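Local coordinates for protein putative rhamnosidase (Streptomyces avermitilis, PDB 3W5M) that hydrolyses terminal non-reducing alpha-L-rhamnose residues from alpha-L-rhamnosides such as citrus flavonoids and gum arabic, and binds L-rhamnose through a calcium-dependent carbohydrate-binding module, at residues A795-Y800 and L823-L828; D810-Y815 and L847-L852. All coordinates share one frame; numbering follows the deposited sequence.

Contact 1 of 2, residues A795-Y800 and L823-L828; sequences AFQTAY and LVPDAL
Phe796 and Gln797, near the C-terminal end of helix 783-800, meet Leu823 and Pro825 in the loop that joins helices 812-820 and 829-842. Both pieces belong to the (alpha/alpha)6-barrel domain of this family 78 glycoside hydrolase. The apolar part is a CH-pi contact. Leu823 CD1 sits over the centre of the Phe796 ring, 4.1 Å from the centroid and 7° off the ring normal. The two side chains cross at about a right angle, and Leu823 CB lies 4.0 Å from Phe796 CE1. Tyr800 CD2 covers the opposite face of the Phe796 ring, offset toward its rim. The ring is therefore held between a methyl group and another aromatic side chain. Thr761 and Ala762 of helix 756-777 touch Phe796 and Leu823, respectively, and extend this buried patch.

The polar part is one side-chain to backbone hydrogen bond. The Gln797 chain is extended beyond CG (chi2 156°), which carries its amide out to the loop. NE2 donates to Leu823 O at 2.8 Å, with an N-H...O angle of 149°. The acceptor lies close to the amide plane of Gln797, but the donor stands above the carbonyl plane of Leu823. The same amide also packs tip to tip against the Pro825 ring. There, Gln797 NE2 is 3.7 Å from Pro825 CG, and Gln797 CD is 3.8 Å from that same ring carbon.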
loop_
_atom_site.group_PDB
_atom_site.type_symbol
_atom_site.label_atom_id
_atom_site.label_comp_id
_atom_site.label_asym_id
_atom_site.label_seq_id
_atom_site.Cartn_x
_atom_site.Cartn_y
_atom_site.Cartn_z
ATOM N N ALA A 795 -11.211 -5.561 -36.839
ATOM C CA ALA A 795 -11.719 -4.202 -36.730
ATOM C C ALA A 795 -10.572 -3.254 -36.392
ATOM O O ALA A 795 -10.453 -2.177 -37.000
ATOM C CB ALA A 795 -12.850 -4.126 -35.708
ATOM N N PHE A 796 -9.683 -3.664 -35.482
ATOM C CA PHE A 796 -8.535 -2.843 -35.148
ATOM C C PHE A 796 -7.623 -2.557 -36.347
ATOM O O PHE A 796 -7.192 -1.407 -36.548
ATOM C CB PHE A 796 -7.702 -3.477 -34.020
ATOM C CG PHE A 796 -6.573 -2.620 -33.559
ATOM C CD1 PHE A 796 -5.376 -2.587 -34.264
ATOM C CD2 PHE A 796 -6.705 -1.827 -32.401
ATOM C CE1 PHE A 796 -4.332 -1.779 -33.850
ATOM C CE2 PHE A 796 -5.663 -1.024 -31.988
ATOM C CZ PHE A 796 -4.479 -1.000 -32.702
ATOM N N GLN A 797 -7.299 -3.596 -37.117
ATOM C CA GLN A 797 -6.314 -3.449 -38.198
ATOM C C GLN A 797 -6.881 -2.560 -39.285
ATOM O O GLN A 797 -6.185 -1.706 -39.828
ATOM C CB GLN A 797 -5.936 -4.796 -38.797
ATOM C CG GLN A 797 -4.911 -5.551 -37.973
ATOM C CD GLN A 797 -4.968 -7.041 -38.227
ATOM O OE1 GLN A 797 -5.867 -7.528 -38.914
ATOM N NE2 GLN A 797 -4.011 -7.775 -37.671
ATOM N N THR A 798 -8.161 -2.749 -39.557
ATOM C CA THR A 798 -8.851 -1.933 -40.553
ATOM C C THR A 798 -8.871 -0.447 -40.188
ATOM O O THR A 798 -8.698 0.415 -41.065
ATOM C CB THR A 798 -10.272 -2.463 -40.801
ATOM O OG1 THR A 798 -10.172 -3.797 -41.310
ATOM C CG2 THR A 798 -11.018 -1.600 -41.817
ATOM N N ALA A 799 -9.043 -0.156 -38.898
ATOM C CA ALA A 799 -9.233 1.217 -38.443
ATOM C C ALA A 799 -7.930 1.970 -38.291
ATOM O O ALA A 799 -7.874 3.159 -38.608
ATOM C CB ALA A 799 -10.047 1.254 -37.141
ATOM N N TYR A 800 -6.876 1.291 -37.838
ATOM C CA TYR A 800 -5.677 1.985 -37.397
ATOM C C TYR A 800 -4.353 1.597 -38.042
ATOM O O TYR A 800 -3.343 2.289 -37.825
ATOM C CB TYR A 800 -5.550 1.912 -35.849
ATOM C CG TYR A 800 -6.847 2.079 -35.076
ATOM C CD1 TYR A 800 -7.552 3.291 -35.076
ATOM C CD2 TYR A 800 -7.363 1.018 -34.315
ATOM C CE1 TYR A 800 -8.733 3.427 -34.352
ATOM C CE2 TYR A 800 -8.541 1.138 -33.601
ATOM C CZ TYR A 800 -9.219 2.337 -33.606
ATOM O OH TYR A 800 -10.390 2.430 -32.886
ATOM N N LEU A 823 -1.299 -7.235 -32.757
ATOM C CA LEU A 823 -2.362 -6.570 -33.479
ATOM C C LEU A 823 -1.964 -6.195 -34.916
ATOM O O LEU A 823 -2.838 -6.110 -35.755
ATOM C CB LEU A 823 -2.903 -5.369 -32.711
ATOM C CG LEU A 823 -3.506 -5.762 -31.339
ATOM C CD1 LEU A 823 -3.847 -4.534 -30.518
ATOM C CD2 LEU A 823 -4.737 -6.650 -31.455
ATOM N N VAL A 824 -0.669 -6.017 -35.181
ATOM C CA VAL A 824 -0.180 -5.707 -36.536
ATOM C C VAL A 824 -0.338 -6.978 -37.388
ATOM O O VAL A 824 0.075 -8.045 -36.963
ATOM C CB VAL A 824 1.322 -5.328 -36.526
ATOM C CG1 VAL A 824 1.784 -4.907 -37.908
ATOM C CG2 VAL A 824 1.618 -4.208 -35.542
ATOM N N PRO A 825 -0.906 -6.872 -38.606
ATOM C CA PRO A 825 -0.836 -8.074 -39.464
ATOM C C PRO A 825 0.615 -8.576 -39.589
ATOM O O PRO A 825 1.545 -7.763 -39.648
ATOM C CB PRO A 825 -1.374 -7.590 -40.815
ATOM C CG PRO A 825 -2.097 -6.306 -40.530
ATOM C CD PRO A 825 -1.451 -5.699 -39.311
ATOM N N ASP A 826 0.818 -9.895 -39.624
ATOM C CA ASP A 826 2.174 -10.444 -39.595
ATOM C C ASP A 826 3.046 -9.961 -40.727
ATOM O O ASP A 826 4.232 -9.777 -40.540
ATOM C CB ASP A 826 2.169 -11.960 -39.533
ATOM C CG ASP A 826 1.780 -12.450 -38.165
ATOM O OD1 ASP A 826 0.565 -12.544 -37.932
ATOM O OD2 ASP A 826 2.686 -12.670 -37.310
ATOM N N ALA A 827 2.432 -9.749 -41.892
ATOM C CA ALA A 827 3.132 -9.236 -43.075
ATOM C C ALA A 827 3.745 -7.874 -42.821
ATOM O O ALA A 827 4.686 -7.487 -43.512
ATOM C CB ALA A 827 2.175 -9.143 -44.263
ATOM N N LEU A 828 3.238 -7.167 -41.808
ATOM C CA LEU A 828 3.629 -5.777 -41.565
ATOM C C LEU A 828 4.375 -5.559 -40.255
ATOM O O LEU A 828 4.645 -4.430 -39.900
ATOM C CB LEU A 828 2.376 -4.890 -41.599
ATOM C CG LEU A 828 1.838 -4.621 -43.004
ATOM C CD1 LEU A 828 0.425 -4.057 -42.955
ATOM C CD2 LEU A 828 2.806 -3.693 -43.744
#

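Contact 2 of 2, residues D810-Y815 and L847-L852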
loop_
_atom_site.group_PDB
_atom_site.type_symbol
_atom_site.label_atom_id
_atom_site.label_comp_id
_atom_site.label_asym_id
_atom_site.label_seq_id
_atom_site.Cartn_x
_atom_site.Cartn_y
_atom_site.Cartn_z
ATOM N N ASP A 810 1.220 7.438 -35.003
ATOM C CA ASP A 810 2.624 7.331 -35.349
ATOM C C ASP A 810 3.519 7.637 -34.137
ATOM O O ASP A 810 4.571 8.267 -34.266
ATOM C CB ASP A 810 2.936 8.239 -36.564
ATOM C CG ASP A 810 4.246 7.886 -37.256
ATOM O OD1 ASP A 810 4.577 6.687 -37.364
ATOM O OD2 ASP A 810 4.957 8.817 -37.709
ATOM N N THR A 811 3.097 7.154 -32.962
ATOM C CA THR A 811 3.864 7.314 -31.736
ATOM C C THR A 811 4.666 6.062 -31.422
ATOM O O THR A 811 4.350 4.981 -31.922
ATOM C CB THR A 811 2.950 7.646 -30.534
ATOM O OG1 THR A 811 1.990 6.604 -30.344
ATOM C CG2 THR A 811 2.216 8.966 -30.752
ATOM N N GLN A 812 5.700 6.201 -30.593
ATOM C CA GLN A 812 6.467 5.046 -30.136
ATOM C C GLN A 812 5.504 4.020 -29.495
ATOM O O GLN A 812 5.551 2.824 -29.823
ATOM C CB GLN A 812 7.578 5.468 -29.161
ATOM C CG GLN A 812 8.724 6.240 -29.801
ATOM C CD GLN A 812 9.915 6.406 -28.877
ATOM O OE1 GLN A 812 10.029 5.713 -27.874
ATOM N NE2 GLN A 812 10.811 7.333 -29.211
ATOM N N SER A 813 4.615 4.500 -28.624
ATOM C CA SER A 813 3.649 3.636 -27.929
ATOM C C SER A 813 2.639 2.969 -28.845
ATOM O O SER A 813 2.270 1.826 -28.595
ATOM C CB SER A 813 2.931 4.386 -26.805
ATOM O OG SER A 813 3.816 4.514 -25.729
ATOM N N ALA A 814 2.228 3.664 -29.913
ATOM C CA ALA A 814 1.348 3.093 -30.941
ATOM C C ALA A 814 1.928 1.822 -31.558
ATOM O O ALA A 814 1.193 0.860 -31.789
ATOM C CB ALA A 814 1.024 4.112 -32.035
ATOM N N TYR A 815 3.235 1.800 -31.789
ATOM C CA TYR A 815 3.865 0.620 -32.359
ATOM C C TYR A 815 4.146 -0.421 -31.298
ATOM O O TYR A 815 3.891 -1.606 -31.500
ATOM C CB TYR A 815 5.133 1.002 -33.100
ATOM C CG TYR A 815 4.785 1.867 -34.281
ATOM C CD1 TYR A 815 3.998 1.359 -35.321
ATOM C CD2 TYR A 815 5.201 3.197 -34.344
ATOM C CE1 TYR A 815 3.662 2.149 -36.405
ATOM C CE2 TYR A 815 4.862 3.998 -35.426
ATOM C CZ TYR A 815 4.089 3.475 -36.441
ATOM O OH TYR A 815 3.748 4.265 -37.517
ATOM N N LEU A 847 13.590 7.054 -25.510
ATOM C CA LEU A 847 12.204 6.644 -25.512
ATOM C C LEU A 847 11.272 7.855 -25.466
ATOM O O LEU A 847 11.684 8.951 -25.111
ATOM C CB LEU A 847 11.931 5.708 -24.313
ATOM C CG LEU A 847 12.122 6.232 -22.883
ATOM C CD1 LEU A 847 10.931 7.086 -22.436
ATOM C CD2 LEU A 847 12.313 5.047 -21.957
ATOM N N SER A 848 10.010 7.654 -25.799
ATOM C CA SER A 848 9.031 8.708 -25.640
ATOM C C SER A 848 7.757 8.185 -24.983
ATOM O O SER A 848 6.757 8.895 -24.860
ATOM C CB SER A 848 8.700 9.320 -26.997
ATOM O OG SER A 848 7.894 8.409 -27.707
ATOM N N THR A 849 7.804 6.937 -24.548
ATOM C CA THR A 849 6.600 6.243 -24.073
ATOM C C THR A 849 6.174 6.672 -22.661
ATOM O O THR A 849 7.042 6.959 -21.827
ATOM C CB THR A 849 6.856 4.721 -24.053
ATOM O OG1 THR A 849 8.105 4.452 -23.402
ATOM C CG2 THR A 849 6.979 4.209 -25.488
ATOM N N GLY A 850 4.870 6.647 -22.406
ATOM C CA GLY A 850 4.284 6.813 -21.044
ATOM C C GLY A 850 4.041 5.494 -20.288
ATOM O O GLY A 850 4.726 4.499 -20.536
ATOM N N PHE A 851 3.058 5.500 -19.378
ATOM C CA PHE A 851 2.765 4.347 -18.511
ATOM C C PHE A 851 2.473 3.044 -19.217
ATOM O O PHE A 851 2.936 1.997 -18.772
ATOM C CB PHE A 851 1.594 4.650 -17.556
ATOM C CG PHE A 851 2.018 5.388 -16.305
ATOM C CD1 PHE A 851 3.128 6.238 -16.315
ATOM C CD2 PHE A 851 1.318 5.225 -15.127
ATOM C CE1 PHE A 851 3.537 6.917 -15.167
ATOM C CE2 PHE A 851 1.709 5.903 -13.968
ATOM C CZ PHE A 851 2.818 6.755 -13.992
ATOM N N LEU A 852 1.721 3.118 -20.311
ATOM C CA LEU A 852 1.239 1.922 -21.007
ATOM C C LEU A 852 2.232 1.372 -22.034
ATOM O O LEU A 852 2.364 0.151 -22.186
ATOM C CB LEU A 852 -0.094 2.212 -21.669
ATOM C CG LEU A 852 -1.298 2.491 -20.787
ATOM C CD1 LEU A 852 -2.494 2.694 -21.705
ATOM C CD2 LEU A 852 -1.527 1.330 -19.826
#
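Gln812 reaches Ser848 with an extended chain: CG is anti to its own carbonyl carbon (chi1 -70°), and the straight run beyond CG takes the amide to the loop. Ser848 OG lies between its own backbone N and carbonyl carbon (chi1 74°), on the side of the Gln812 chain. The contact joins the first turn of helix 812-820 to the loop before helix 854-863, within the (alpha/alpha)6-barrel domain.

One hydrogen bond crosses it. Ser848 N donates to Gln812 OE1 at 2.8 Å. The bond is bent, with an N-H...O angle of 136°, and the donor stands well above the carbonyl plane of the amide. Ser848 OG packs alongside the same chain, 3.1 Å from Gln812 CG, but its hydrogen bond goes to Asp752. Asp752 also accepts from Gln812 N, so one carboxylate ties the loop to the start of the helix. An alanine at Gln812 would probably leave Ser848 N without this acceptor and open a gap beside Ser848 OG and Leu847.

The second meeting is between Ser813 and Thr849. Ser813 OG lies 3.2 Å from Thr849 CG2, a polar atom against a methyl group. This methyl also approaches Gln812 CB at 3.9 Å. Ser813 OG is hydrogen-bonded to Asp746, whose OD2 also accepts from Gly850 N. Thr849 OG1 pairs instead with Thr854.

Thr811 caps the helix: its OG1 accepts from Ala814 N at 3.0 Å. All six touching residues are buried. Gly850 lies about 8 Å from the side chain of Trp695, a rhamnose-binding residue. The shared carboxylates and the bond from Ser848 N are consistent with a loop fixed in place near the rhamnose site.

How the contacts relate
Contacts 1 and 2 both involve the region around helix 812-820, within the same catalytic domain. Contact 2 uses the start of that helix, and contact 1 uses the loop after it. Their segments alternate along the chain, and their centres are about 17 Å apart. Contact 1 is mainly buried but has partly exposed residues at its polar end, and it lies away from the annotated sites. Contact 2 is buried throughout and closer to the rhamnose site. In each, a glutamine amide bonds to the backbone of a loop, but as donor in contact 1 and acceptor in contact 2. Aromatic packing accompanies the first, and a carboxylate network the second.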